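Local coordinates for protein Lys-gingipain W83 (PDB 4ITC) that cleaves proteins after lysine as a secreted cysteine proteinase, of which this chain is the calcium-binding K1 cleaved adhesin domain, at residues 37-42 with 133-138; 63-68 with 105-110; 151-156 with 160-165. All coordinates share one frame; numbering follows the deposited sequence.

How the interactions relate
Interaction 3 lies deepest, near the centre of the chain: its side chains join the two sheets of the sandwich, strand 148-153 in one and strand 161-171 in the other, chiefly by aliphatic methyls set over aromatic ring faces. Interaction 2 is also buried and apolar, but it stays on one sheet, whose strand 62-65 pairs directly with 148-153 through the bond from Phe151 N to Leu64 O. Interaction 1 lies at the surface, on the far side of the chain's centre from interaction 2, and there a bridging water and an edge-to-face aromatic pair join the apolar packing. It meets interaction 3 at a shared calcium ion, bound by Ser41 and Asp165, with Tyr39 N hydrogen-bonded to Asp165 OD2.

Interaction 1 (37-42 with 133-138); sequences AGYNSN and GTWRQK. With CA (calcium ion), chain C.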
ATOM      1  N   ALA A  37     -11.740   5.647   5.720  1.00 17.32           N
ATOM      2  CA  ALA A  37     -12.467   5.560   4.476  1.00 17.43           C
ATOM      3  C   ALA A  37     -11.514   5.315   3.320  1.00 16.47           C
ATOM      4  O   ALA A  37     -10.429   5.869   3.294  1.00 17.52           O
ATOM      5  CB  ALA A  37     -13.224   6.860   4.223  1.00 18.88           C
ATOM      6  N   GLY A  38     -11.975   4.558   2.353  1.00 13.80           N
ATOM      7  CA  GLY A  38     -11.231   4.387   1.111  1.00 11.93           C
ATOM      8  C   GLY A  38     -11.355   5.522   0.119  1.00 11.85           C
ATOM      9  O   GLY A  38     -11.934   6.610   0.372  1.00 12.05           O
ATOM     10  N   TYR A  39     -10.723   5.332  -1.018  1.00 10.79           N
ATOM     11  CA  TYR A  39     -10.805   6.307  -2.100  1.00 11.72           C
ATOM     12  C   TYR A  39     -12.141   6.112  -2.808  1.00 12.21           C
ATOM     13  O   TYR A  39     -12.410   5.070  -3.367  1.00 12.79           O
ATOM     14  CB  TYR A  39      -9.640   6.163  -3.074  1.00 11.78           C
ATOM     15  CG  TYR A  39      -9.857   7.084  -4.240  1.00 13.04           C
ATOM     16  CD1 TYR A  39      -9.751   8.451  -4.081  1.00 14.15           C
ATOM     17  CD2 TYR A  39     -10.259   6.584  -5.445  1.00 14.72           C
ATOM     18  CE1 TYR A  39     -10.062   9.312  -5.120  1.00 15.37           C
ATOM     19  CE2 TYR A  39     -10.537   7.434  -6.503  1.00 14.69           C
ATOM     20  CZ  TYR A  39     -10.419   8.789  -6.312  1.00 15.85           C
ATOM     21  OH  TYR A  39     -10.701   9.619  -7.374  1.00 19.60           O
ATOM     22  N   ASN A  40     -12.981   7.138  -2.741  1.00 13.12           N
ATOM     23  CA  ASN A  40     -14.299   7.106  -3.379  1.00 13.48           C
ATOM     24  C   ASN A  40     -15.038   5.814  -3.093  1.00 13.63           C
ATOM     25  O   ASN A  40     -15.705   5.250  -3.958  1.00 14.14           O
ATOM     26  CB  ASN A  40     -14.151   7.379  -4.890  1.00 14.52           C
ATOM     27  CG  ASN A  40     -15.488   7.576  -5.610  1.00 16.90           C
ATOM     28  OD1 ASN A  40     -15.626   7.257  -6.819  1.00 19.56           O
ATOM     29  ND2 ASN A  40     -16.465   8.081  -4.894  1.00 15.84           N
ATOM     30  N   SER A  41     -14.895   5.336  -1.863  1.00 12.14           N
ATOM     31  CA  SER A  41     -15.369   4.028  -1.446  1.00 13.03           C
ATOM     32  C   SER A  41     -15.195   3.863   0.058  1.00 13.29           C
ATOM     33  O   SER A  41     -14.467   4.595   0.665  1.00 14.68           O
ATOM     34  CB  SER A  41     -14.659   2.922  -2.205  1.00 12.79           C
ATOM     35  OG  SER A  41     -13.280   2.844  -1.870  1.00 12.28           O
ATOM     36  N   ASN A  42     -15.816   2.805   0.588  0.50 14.54           N
ATOM     37  CA  ASN A  42     -15.957   2.536   2.016  0.50 14.43           C
ATOM     38  C   ASN A  42     -14.756   1.832   2.686  0.50 13.11           C
ATOM     39  O   ASN A  42     -14.530   1.928   3.898  0.50 12.85           O
ATOM     40  CB  ASN A  42     -17.183   1.617   2.158  0.50 15.84           C
ATOM     41  CG  ASN A  42     -17.722   1.551   3.578  0.50 17.20           C
ATOM     42  OD1 ASN A  42     -18.159   2.567   4.124  0.50 19.63           O
ATOM     43  ND2 ASN A  42     -17.741   0.354   4.162  0.50 18.42           N
ATOM     44  N   GLY A 133      -4.960  13.002   4.791  1.00 18.82           N
ATOM     45  CA  GLY A 133      -4.152  13.285   3.620  1.00 18.50           C
ATOM     46  C   GLY A 133      -4.946  13.132   2.318  1.00 17.65           C
ATOM     47  O   GLY A 133      -5.876  12.365   2.264  1.00 19.43           O
ATOM     48  N   THR A 134      -4.557  13.860   1.275  1.00 17.10           N
ATOM     49  CA  THR A 134      -5.213  13.748  -0.028  1.00 14.97           C
ATOM     50  C   THR A 134      -4.852  12.398  -0.652  1.00 14.17           C
ATOM     51  O   THR A 134      -3.659  12.009  -0.605  1.00 14.53           O
ATOM     52  CB  THR A 134      -4.673  14.844  -0.995  1.00 17.64           C
ATOM     53  N   TRP A 135      -5.834  11.746  -1.294  1.00 13.19           N
ATOM     54  CA  TRP A 135      -5.565  10.564  -2.147  1.00 12.38           C
ATOM     55  C   TRP A 135      -4.882  10.961  -3.430  1.00 13.19           C
ATOM     56  O   TRP A 135      -5.334  11.895  -4.122  1.00 13.76           O
ATOM     57  CB  TRP A 135      -6.842   9.817  -2.449  1.00 11.95           C
ATOM     58  CG  TRP A 135      -7.466   9.089  -1.292  1.00 11.81           C
ATOM     59  CD1 TRP A 135      -8.537   9.507  -0.503  1.00 12.15           C
ATOM     60  CD2 TRP A 135      -7.100   7.787  -0.797  1.00 10.95           C
ATOM     61  NE1 TRP A 135      -8.821   8.558   0.420  1.00 13.23           N
ATOM     62  CE2 TRP A 135      -7.956   7.492   0.288  1.00 11.19           C
ATOM     63  CE3 TRP A 135      -6.121   6.839  -1.165  1.00 10.63           C
ATOM     64  CZ2 TRP A 135      -7.872   6.289   1.009  1.00 10.99           C
ATOM     65  CZ3 TRP A 135      -6.040   5.647  -0.440  1.00 10.70           C
ATOM     66  CH2 TRP A 135      -6.942   5.379   0.628  1.00 11.24           C
ATOM     67  N   ARG A 136      -3.806  10.263  -3.767  1.00 11.42           N
ATOM     68  CA  ARG A 136      -3.094  10.420  -5.027  1.00 12.46           C
ATOM     69  C   ARG A 136      -3.028   9.095  -5.754  1.00 11.65           C
ATOM     70  O   ARG A 136      -2.946   8.043  -5.120  1.00 10.95           O
ATOM     71  CB  ARG A 136      -1.707  10.982  -4.801  1.00 15.66           C
ATOM     72  CG  ARG A 136      -1.804  12.379  -4.176  1.00 18.46           C
ATOM     73  CD  ARG A 136      -0.469  13.097  -4.179  1.00 23.59           C
ATOM     74  NE  ARG A 136       0.096  13.107  -5.534  1.00 29.81           N
ATOM     75  CZ  ARG A 136       0.046  14.089  -6.442  1.00 30.43           C
ATOM     76  NH1 ARG A 136      -0.507  15.282  -6.192  1.00 31.43           N
ATOM     77  NH2 ARG A 136       0.610  13.853  -7.613  1.00 29.63           N
ATOM     78  N   GLN A 137      -3.046   9.137  -7.066  1.00  9.88           N
ATOM     79  CA  GLN A 137      -3.025   7.950  -7.887  1.00 10.77           C
ATOM     80  C   GLN A 137      -1.615   7.730  -8.439  1.00 10.38           C
ATOM     81  O   GLN A 137      -0.934   8.672  -8.839  1.00 10.78           O
ATOM     82  CB  GLN A 137      -4.039   8.054  -9.019  1.00 11.72           C
ATOM     83  CG  GLN A 137      -4.157   6.726  -9.741  1.00 13.70           C
ATOM     84  CD  GLN A 137      -5.175   6.696 -10.824  1.00 15.46           C
ATOM     85  OE1 GLN A 137      -5.274   7.648 -11.582  1.00 17.36           O
ATOM     86  NE2 GLN A 137      -5.915   5.577 -10.940  1.00 15.99           N
ATOM     87  N   LYS A 138      -1.180   6.474  -8.480  1.00  9.93           N
ATOM     88  CA  LYS A 138       0.147   6.103  -8.975  1.00 10.50           C
ATOM     89  C   LYS A 138      -0.039   5.097 -10.111  1.00 10.23           C
ATOM     90  O   LYS A 138      -0.973   4.298 -10.109  1.00 10.28           O
ATOM     91  CB  LYS A 138       0.982   5.436  -7.867  1.00 11.29           C
ATOM     92  CG  LYS A 138       1.074   6.190  -6.553  1.00 12.62           C
ATOM     93  CD  LYS A 138       1.835   7.487  -6.662  1.00 15.34           C
ATOM     94  CE  LYS A 138       1.595   8.338  -5.441  1.00 18.30           C
ATOM     95  NZ  LYS A 138       2.380   9.597  -5.563  1.00 20.55           N
TER
HETATM   96 CA    CA C1202     -11.948   0.802  -1.729  1.00  9.25          CA
HETATM   97  O   HOH W   1     -11.417   9.001   1.559  1.00 23.13           O
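Tyr39 and Trp135 carry this contact, lying against each other in an edge-to-face pair that joins the loop between strands 29-32 and 43-48 to the residue just before strand 136-142. The close part lies over one face of the indole. Tyr39 CB sits 3.9 Å from the centroid of the five-membered ring of Trp135, only 16° off its normal, in a CH-pi contact. With CG anti to the backbone N (chi1 174°), the phenol continues past the indole, so that its edge turns toward the same face, the two planes at 66°. Tyr39 CD1 then reaches Trp135 CB at 3.6 Å. The backbone of the loop follows: Tyr39 N also lies over the indole face, while Ala37 O meets the rim of the six-membered ring, 3.5 Å from Trp135 CZ2.

The pyrrole edge of the tryptophan is looser and wetter. Trp135 NE1 and Gly38 O are too far apart to bond directly, and a water bridges them, accepting from Trp135 NE1 at 2.9 Å and donating to Gly38 O at 2.7 Å.

Two residues on from Tyr39, Ser41 OG donates to Tyr39 O (2.8 Å) from well above the carbonyl plane and binds the calcium ion at 2.4 Å. Ser7, Glu9, Gly43, Asp165 and Glu166 complete the site, and Asp165 also accepts from Tyr39 N. The tyrosine is thus held by its backbone to the metal site and by its side chain to the tryptophan, which suggests that calcium binding and aromatic packing together help to set the course of this surface loop.

Interaction 2 (63-68 with 105-110); sequences YLITPA and SNFTNA
Ile65 presses its side chain against the far end of the Phe107 ring, and all the contact between the two segments is apolar. Three carbons of the isoleucine share the work. Ile65 CD1 lies 3.7 Å from Phe107 CE2, and CG1 is close behind it. The other branch, Ile65 CG2, touches Phe107 CZ at 3.8 Å, so the CE2-CZ side of the ring lies obliquely against both branches. Phe107 gets there because its CG stands anti to the carbonyl carbon (chi1 -68°), which sends the ring toward strand 62-65.

The contact of Tyr63 is slighter: its ring edge faces the CB of Phe107, with Tyr63 CE2 4.3 Å from it.

In the five-stranded antiparallel sheet of this beta-sandwich domain, strand 62-65 is separated from edge strand 109-115 by strands 148-153 and 92-98. Phe107, in the turn that leads to that edge strand, therefore reaches back over the sheet, and its side chain also touches Ala150, Tyr96 and Ser98.

No hydrogen bond crosses between the two segments. Thr66 OG1 donates to Pro67 O at 2.9 Å, tilted 29° from the carbonyl plane, where the chain leaves the strand; the same hydroxyl oxygen accepts from Val149 N.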
ATOM      1  N   TYR A  63       4.546  -6.198   4.140  1.00  6.64           N
ATOM      2  CA  TYR A  63       4.301  -6.471   2.732  1.00  7.12           C
ATOM      3  C   TYR A  63       2.871  -6.881   2.532  1.00  7.08           C
ATOM      4  O   TYR A  63       2.315  -7.649   3.313  1.00  7.42           O
ATOM      5  CB  TYR A  63       5.151  -7.598   2.202  1.00  7.61           C
ATOM      6  CG  TYR A  63       6.668  -7.374   2.167  1.00  7.90           C
ATOM      7  CD1 TYR A  63       7.433  -7.378   3.300  1.00  8.55           C
ATOM      8  CD2 TYR A  63       7.311  -7.231   0.959  1.00  8.31           C
ATOM      9  CE1 TYR A  63       8.797  -7.206   3.237  1.00  8.88           C
ATOM     10  CE2 TYR A  63       8.674  -7.068   0.889  1.00  8.50           C
ATOM     11  CZ  TYR A  63       9.410  -7.078   2.053  1.00  9.12           C
ATOM     12  OH  TYR A  63      10.772  -6.946   1.997  1.00  9.38           O
ATOM     13  N   LEU A  64       2.268  -6.369   1.463  1.00  6.98           N
ATOM     14  CA  LEU A  64       0.952  -6.800   0.969  1.00  7.31           C
ATOM     15  C   LEU A  64       1.198  -7.221  -0.476  1.00  7.44           C
ATOM     16  O   LEU A  64       1.659  -6.408  -1.296  1.00  7.48           O
ATOM     17  CB  LEU A  64      -0.036  -5.652   1.038  1.00  8.08           C
ATOM     18  CG  LEU A  64      -1.402  -5.914   0.426  1.00  8.89           C
ATOM     19  CD1 LEU A  64      -2.181  -7.004   1.139  1.00  9.55           C
ATOM     20  CD2 LEU A  64      -2.194  -4.620   0.372  1.00  9.69           C
ATOM     21  N   ILE A  65       0.867  -8.476  -0.785  1.00  7.57           N
ATOM     22  CA  ILE A  65       1.276  -9.085  -2.032  1.00  7.77           C
ATOM     23  C   ILE A  65       0.065  -9.634  -2.774  1.00  8.70           C
ATOM     24  O   ILE A  65      -0.782 -10.295  -2.172  1.00  8.14           O
ATOM     25  CB  ILE A  65       2.285 -10.226  -1.742  1.00  8.38           C
ATOM     26  CG1 ILE A  65       3.566  -9.660  -1.076  1.00  8.88           C
ATOM     27  CG2 ILE A  65       2.671 -10.998  -3.006  1.00  8.37           C
ATOM     28  CD1 ILE A  65       4.312 -10.662  -0.242  1.00  9.57           C
ATOM     29  N   THR A  66      -0.001  -9.334  -4.063  1.00  8.50           N
ATOM     30  CA  THR A  66      -1.060  -9.845  -4.936  1.00  9.05           C
ATOM     31  C   THR A  66      -1.109 -11.355  -5.035  1.00  9.15           C
ATOM     32  O   THR A  66      -0.148 -12.055  -4.760  1.00  8.63           O
ATOM     33  CB  THR A  66      -0.943  -9.280  -6.357  1.00  9.28           C
ATOM     34  OG1 THR A  66       0.235  -9.823  -6.952  1.00  9.36           O
ATOM     35  CG2 THR A  66      -0.954  -7.734  -6.395  1.00  9.98           C
ATOM     36  N   PRO A  67      -2.277 -11.867  -5.451  1.00  9.82           N
ATOM     37  CA  PRO A  67      -2.275 -13.215  -5.987  1.00 10.43           C
ATOM     38  C   PRO A  67      -1.350 -13.324  -7.201  1.00 10.82           C
ATOM     39  O   PRO A  67      -0.913 -12.304  -7.763  1.00 10.95           O
ATOM     40  CB  PRO A  67      -3.754 -13.399  -6.412  1.00 10.39           C
ATOM     41  CG  PRO A  67      -4.539 -12.384  -5.728  1.00 11.38           C
ATOM     42  CD  PRO A  67      -3.601 -11.230  -5.548  1.00 10.64           C
ATOM     43  N   ALA A  68      -1.065 -14.546  -7.607  1.00 12.06           N
ATOM     44  CA  ALA A  68      -0.230 -14.752  -8.770  1.00 12.31           C
ATOM     45  C   ALA A  68      -0.842 -14.124 -10.008  1.00 13.08           C
ATOM     46  O   ALA A  68      -2.050 -14.213 -10.228  1.00 14.20           O
ATOM     47  CB  ALA A  68      -0.032 -16.247  -9.004  1.00 12.80           C
ATOM     48  N   SER A 105      12.050 -11.863   0.354  1.00 10.55           N
ATOM     49  CA  SER A 105      13.338 -11.853  -0.325  1.00 10.89           C
ATOM     50  C   SER A 105      13.282 -11.893  -1.844  1.00 10.78           C
ATOM     51  O   SER A 105      14.276 -11.554  -2.498  1.00 10.75           O
ATOM     52  CB  SER A 105      14.173 -13.028   0.156  1.00 11.46           C
ATOM     53  OG  SER A 105      13.529 -14.259  -0.160  1.00 13.61           O
ATOM     54  N   ASN A 106      12.136 -12.279  -2.402  1.00 10.68           N
ATOM     55  CA  ASN A 106      11.919 -12.267  -3.859  1.00 10.96           C
ATOM     56  C   ASN A 106      11.608 -10.898  -4.434  1.00 11.55           C
ATOM     57  O   ASN A 106      11.603 -10.737  -5.661  1.00 13.16           O
ATOM     58  CB  ASN A 106      10.774 -13.216  -4.216  1.00 10.85           C
ATOM     59  CG  ASN A 106      11.082 -14.642  -3.841  1.00 12.38           C
ATOM     60  OD1 ASN A 106      10.298 -15.312  -3.175  1.00 13.39           O
ATOM     61  ND2 ASN A 106      12.241 -15.117  -4.271  1.00 13.51           N
ATOM     62  N   PHE A 107      11.328  -9.921  -3.570  1.00 10.89           N
ATOM     63  CA  PHE A 107      10.947  -8.588  -4.035  1.00 10.31           C
ATOM     64  C   PHE A 107      12.122  -7.644  -3.992  1.00 12.00           C
ATOM     65  O   PHE A 107      12.386  -7.042  -2.981  1.00 12.67           O
ATOM     66  CB  PHE A 107       9.782  -8.069  -3.190  1.00 10.16           C
ATOM     67  CG  PHE A 107       8.536  -8.855  -3.438  1.00  8.97           C
ATOM     68  CD1 PHE A 107       7.850  -8.741  -4.644  1.00  8.85           C
ATOM     69  CD2 PHE A 107       8.097  -9.795  -2.510  1.00  9.06           C
ATOM     70  CE1 PHE A 107       6.723  -9.513  -4.893  1.00  9.59           C
ATOM     71  CE2 PHE A 107       6.979 -10.564  -2.766  1.00  9.38           C
ATOM     72  CZ  PHE A 107       6.284 -10.401  -3.950  1.00  9.36           C
ATOM     73  N   THR A 108      12.859  -7.580  -5.088  1.00 13.37           N
ATOM     74  CA  THR A 108      14.039  -6.725  -5.113  1.00 14.40           C
ATOM     75  C   THR A 108      13.990  -5.636  -6.189  1.00 16.33           C
ATOM     76  O   THR A 108      14.702  -4.617  -6.076  1.00 18.60           O
ATOM     77  CB  THR A 108      15.300  -7.582  -5.326  1.00 15.72           C
ATOM     78  OG1 THR A 108      15.154  -8.373  -6.506  1.00 15.93           O
ATOM     79  CG2 THR A 108      15.496  -8.530  -4.115  1.00 16.67           C
ATOM     80  N   ASN A 109      13.114  -5.812  -7.176  1.00 15.25           N
ATOM     81  CA  ASN A 109      13.002  -4.814  -8.223  1.00 16.69           C
ATOM     82  C   ASN A 109      11.990  -3.780  -7.776  1.00 15.66           C
ATOM     83  O   ASN A 109      10.780  -4.049  -7.946  1.00 16.82           O
ATOM     84  CB  ASN A 109      12.568  -5.483  -9.522  1.00 17.05           C
ATOM     85  CG  ASN A 109      12.507  -4.500 -10.678  1.00 18.18           C
ATOM     86  OD1 ASN A 109      12.844  -3.331 -10.515  1.00 22.39           O
ATOM     87  ND2 ASN A 109      11.994  -4.946 -11.807  1.00 20.00           N
ATOM     88  N   ALA A 110      12.468  -2.685  -7.181  1.00 14.85           N
ATOM     89  CA  ALA A 110      11.604  -1.573  -6.763  1.00 14.28           C
ATOM     90  C   ALA A 110      11.242  -0.783  -7.971  1.00 14.16           C
ATOM     91  O   ALA A 110      12.111  -0.102  -8.574  1.00 16.87           O
ATOM     92  CB  ALA A 110      12.218  -0.646  -5.728  1.00 15.08           C
TER

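Interaction 3 (151-156 with 160-165); sequences FRHFQS and FYIDLD. With CA (calcium ion), chain C.
His153 and Ile162 meet methyl to ring face. Ile162 CG2 stands 3.5 Å from the centroid of the imidazole of His153, just 2° off the ring normal, so that all five ring atoms are nearly equidistant from it. The two side chains run past each other in opposite directions. The imidazole reaches the methyl by extending with CG anti to the backbone N (chi1 -176°), and its rotation is pinned by bonds to both nitrogens: ND1 to Ser47 and NE2 to Glu91. Two polar atoms in a buried setting are satisfied in this way while one ring face serves as an apolar surface.

Two residues along each strand, Leu164 and Phe151 repeat the theme less symmetrically. Here the side chains cross at about a right angle, and in the conformer described Leu164 CD2 lies over the Phe151 ring but displaced toward its attached end, 3.7 Å from Phe151 CG.

Asp165, next in the strand, grips the calcium ion with both carboxylate oxygens, OD1 at 2.4 Å and OD2 at 2.5 Å. Alternate residues facing inward from strands 148-153 and 161-171, which belong to different sheets, form the face-to-face core packing of a beta sandwich.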
ATOM      1  N   PHE A 151       3.462  -4.446  -2.207  1.00  7.10           N
ATOM      2  CA  PHE A 151       3.456  -3.109  -1.598  1.00  7.01           C
ATOM      3  C   PHE A 151       4.115  -3.210  -0.236  1.00  7.54           C
ATOM      4  O   PHE A 151       3.651  -3.993   0.617  1.00  7.43           O
ATOM      5  CB  PHE A 151       2.011  -2.626  -1.427  1.00  7.31           C
ATOM      6  CG  PHE A 151       1.227  -2.544  -2.732  1.00  8.18           C
ATOM      7  CD1 PHE A 151       0.549  -3.639  -3.216  1.00  8.65           C
ATOM      8  CD2 PHE A 151       1.256  -1.388  -3.488  1.00  8.68           C
ATOM      9  CE1 PHE A 151      -0.140  -3.594  -4.415  1.00  9.20           C
ATOM     10  CE2 PHE A 151       0.537  -1.329  -4.677  1.00  9.43           C
ATOM     11  CZ  PHE A 151      -0.140  -2.412  -5.145  1.00  9.36           C
ATOM     12  N   ARG A 152       5.192  -2.460  -0.025  1.00  6.97           N
ATOM     13  CA  ARG A 152       6.002  -2.597   1.158  1.00  7.19           C
ATOM     14  C   ARG A 152       6.030  -1.287   1.911  1.00  7.28           C
ATOM     15  O   ARG A 152       6.432  -0.256   1.375  1.00  8.08           O
ATOM     16  CB  ARG A 152       7.432  -2.954   0.779  1.00  7.31           C
ATOM     17  CG  ARG A 152       8.356  -3.308   1.931  1.00  7.53           C
ATOM     18  CD  ARG A 152       9.786  -3.496   1.420  1.00  7.94           C
ATOM     19  NE  ARG A 152      10.680  -3.793   2.526  1.00  9.43           N
ATOM     20  CZ  ARG A 152      11.984  -3.791   2.448  1.00 11.07           C
ATOM     21  NH1 ARG A 152      12.593  -3.456   1.319  1.00 12.64           N
ATOM     22  NH2 ARG A 152      12.682  -4.111   3.531  1.00 11.72           N
ATOM     23  N   HIS A 153       5.593  -1.315   3.166  1.00  6.73           N
ATOM     24  CA  HIS A 153       5.691  -0.160   4.092  1.00  6.72           C
ATOM     25  C   HIS A 153       6.880  -0.375   4.975  1.00  7.19           C
ATOM     26  O   HIS A 153       6.893  -1.316   5.740  1.00  7.01           O
ATOM     27  CB  HIS A 153       4.420  -0.070   4.922  1.00  6.98           C
ATOM     28  CG  HIS A 153       4.365   1.110   5.825  1.00  7.27           C
ATOM     29  ND1 HIS A 153       3.575   1.141   6.960  1.00  7.48           N
ATOM     30  CD2 HIS A 153       4.879   2.346   5.695  1.00  7.62           C
ATOM     31  CE1 HIS A 153       3.654   2.335   7.514  1.00  7.59           C
ATOM     32  NE2 HIS A 153       4.451   3.084   6.767  1.00  7.81           N
ATOM     33  N   PHE A 154       7.900   0.472   4.825  1.00  7.88           N
ATOM     34  CA  PHE A 154       9.202   0.212   5.463  1.00  8.68           C
ATOM     35  C   PHE A 154       9.963   1.509   5.550  1.00  9.21           C
ATOM     36  O   PHE A 154       9.544   2.500   4.970  1.00  8.64           O
ATOM     37  CB  PHE A 154      10.035  -0.884   4.723  1.00  9.09           C
ATOM     38  CG  PHE A 154      10.647  -0.425   3.413  1.00  9.86           C
ATOM     39  CD1 PHE A 154       9.854   0.002   2.354  1.00 10.07           C
ATOM     40  CD2 PHE A 154      12.007  -0.414   3.250  1.00 10.91           C
ATOM     41  CE1 PHE A 154      10.407   0.430   1.179  1.00 10.42           C
ATOM     42  CE2 PHE A 154      12.572   0.009   2.052  1.00 12.03           C
ATOM     43  CZ  PHE A 154      11.770   0.462   1.035  1.00 11.35           C
ATOM     44  N   GLN A 155      11.088   1.499   6.271  1.00 10.58           N
ATOM     45  CA  GLN A 155      11.892   2.745   6.476  1.00 11.20           C
ATOM     46  C   GLN A 155      10.982   3.906   6.866  1.00 10.45           C
ATOM     47  O   GLN A 155      11.093   5.039   6.345  1.00 10.80           O
ATOM     48  CB  GLN A 155      12.750   3.082   5.256  1.00 13.18           C
ATOM     49  CG  GLN A 155      13.917   2.122   5.153  1.00 16.72           C
ATOM     50  CD  GLN A 155      14.728   2.265   3.877  1.00 20.22           C
ATOM     51  OE1 GLN A 155      14.600   3.237   3.134  1.00 22.13           O
ATOM     52  NE2 GLN A 155      15.569   1.292   3.631  1.00 22.57           N
ATOM     53  N   SER A 156      10.028   3.573   7.746  0.50  9.08           N
ATOM     54  CA  SER A 156       9.014   4.492   8.224  0.50  8.37           C
ATOM     55  C   SER A 156       8.926   4.344   9.730  0.50  8.88           C
ATOM     56  O   SER A 156       9.047   3.240  10.293  0.50  8.86           O
ATOM     57  CB  SER A 156       7.630   4.179   7.626  0.50  7.81           C
ATOM     58  OG  SER A 156       7.631   4.356   6.217  0.50  6.40           O
ATOM     59  N   PHE A 160       1.872   8.070  11.071  1.00  7.95           N
ATOM     60  CA  PHE A 160       0.583   7.487  11.500  1.00  7.89           C
ATOM     61  C   PHE A 160       0.284   6.257  10.657  1.00  7.44           C
ATOM     62  O   PHE A 160       0.775   5.183  10.976  1.00  8.00           O
ATOM     63  CB  PHE A 160      -0.548   8.517  11.569  1.00  8.32           C
ATOM     64  CG  PHE A 160      -1.768   8.039  12.307  1.00  8.79           C
ATOM     65  CD1 PHE A 160      -1.649   7.514  13.581  1.00  9.81           C
ATOM     66  CD2 PHE A 160      -3.010   8.102  11.733  1.00  9.43           C
ATOM     67  CE1 PHE A 160      -2.779   7.092  14.295  1.00 10.03           C
ATOM     68  CE2 PHE A 160      -4.160   7.669  12.443  1.00 10.20           C
ATOM     69  CZ  PHE A 160      -4.030   7.156  13.707  1.00 10.11           C
ATOM     70  N   TYR A 161      -0.552   6.381   9.654  1.00  7.35           N
ATOM     71  CA  TYR A 161      -0.822   5.284   8.705  1.00  7.33           C
ATOM     72  C   TYR A 161      -0.573   5.710   7.285  1.00  7.00           C
ATOM     73  O   TYR A 161      -0.775   6.870   6.921  1.00  7.82           O
ATOM     74  CB  TYR A 161      -2.251   4.755   8.713  1.00  7.67           C
ATOM     75  CG  TYR A 161      -2.994   4.576  10.000  1.00  8.38           C
ATOM     76  CD1 TYR A 161      -2.330   4.321  11.213  1.00  9.03           C
ATOM     77  CD2 TYR A 161      -4.383   4.581   9.983  1.00  9.55           C
ATOM     78  CE1 TYR A 161      -3.063   4.152  12.375  1.00 10.38           C
ATOM     79  CE2 TYR A 161      -5.123   4.394  11.140  1.00 10.69           C
ATOM     80  CZ  TYR A 161      -4.454   4.183  12.326  1.00 10.66           C
ATOM     81  OH  TYR A 161      -5.110   3.951  13.534  1.00 13.37           O
ATOM     82  N   ILE A 162      -0.178   4.729   6.466  1.00  7.15           N
ATOM     83  CA  ILE A 162      -0.325   4.799   5.041  1.00  7.24           C
ATOM     84  C   ILE A 162      -1.561   3.985   4.651  1.00  7.09           C
ATOM     85  O   ILE A 162      -1.745   2.850   5.111  1.00  7.42           O
ATOM     86  CB  ILE A 162       0.951   4.314   4.279  1.00  7.40           C
ATOM     87  CG1 ILE A 162       0.776   4.498   2.763  1.00  8.37           C
ATOM     88  CG2 ILE A 162       1.381   2.910   4.652  1.00  7.64           C
ATOM     89  CD1 ILE A 162       2.071   4.251   2.016  1.00  9.28           C
ATOM     90  N   ASP A 163      -2.380   4.554   3.783  1.00  7.32           N
ATOM     91  CA  ASP A 163      -3.568   3.899   3.283  1.00  7.56           C
ATOM     92  C   ASP A 163      -3.381   3.635   1.771  1.00  7.60           C
ATOM     93  O   ASP A 163      -2.862   4.476   1.053  1.00  7.56           O
ATOM     94  CB  ASP A 163      -4.782   4.785   3.429  1.00  7.84           C
ATOM     95  CG  ASP A 163      -5.091   5.270   4.839  1.00  8.76           C
ATOM     96  OD1 ASP A 163      -4.541   4.814   5.871  1.00  8.59           O
ATOM     97  OD2 ASP A 163      -5.989   6.193   4.886  1.00 10.52           O
ATOM     98  N   LEU A 164      -3.943   2.528   1.309  0.50  7.45           N
ATOM     99  CA  LEU A 164      -3.805   2.040  -0.050  0.50  7.44           C
ATOM    100  C   LEU A 164      -5.170   1.534  -0.501  0.50  7.51           C
ATOM    101  O   LEU A 164      -5.880   0.868   0.273  0.50  7.02           O
ATOM    102  CB  LEU A 164      -2.768   0.896  -0.096  0.50  7.67           C
ATOM    103  CG  LEU A 164      -2.682   0.067  -1.372  0.50  7.56           C
ATOM    104  CD1 LEU A 164      -1.972   0.889  -2.419  0.50  7.85           C
ATOM    105  CD2 LEU A 164      -1.890  -1.225  -1.141  0.50  7.65           C
ATOM    106  N   ASP A 165      -5.551   1.857  -1.751  1.00  7.70           N
ATOM    107  CA  ASP A 165      -6.874   1.448  -2.257  1.00  8.31           C
ATOM    108  C   ASP A 165      -6.879   1.282  -3.758  1.00  8.93           C
ATOM    109  O   ASP A 165      -5.995   1.788  -4.478  1.00  8.71           O
ATOM    110  CB  ASP A 165      -7.950   2.453  -1.816  1.00  8.35           C
ATOM    111  CG  ASP A 165      -9.353   1.859  -1.760  1.00  9.36           C
ATOM    112  OD1 ASP A 165      -9.525   0.629  -1.867  1.00  8.65           O
ATOM    113  OD2 ASP A 165     -10.307   2.648  -1.556  1.00 10.05           O
TER
HETATM  114 CA    CA C1202     -11.948   0.802  -1.729  1.00  9.25          CA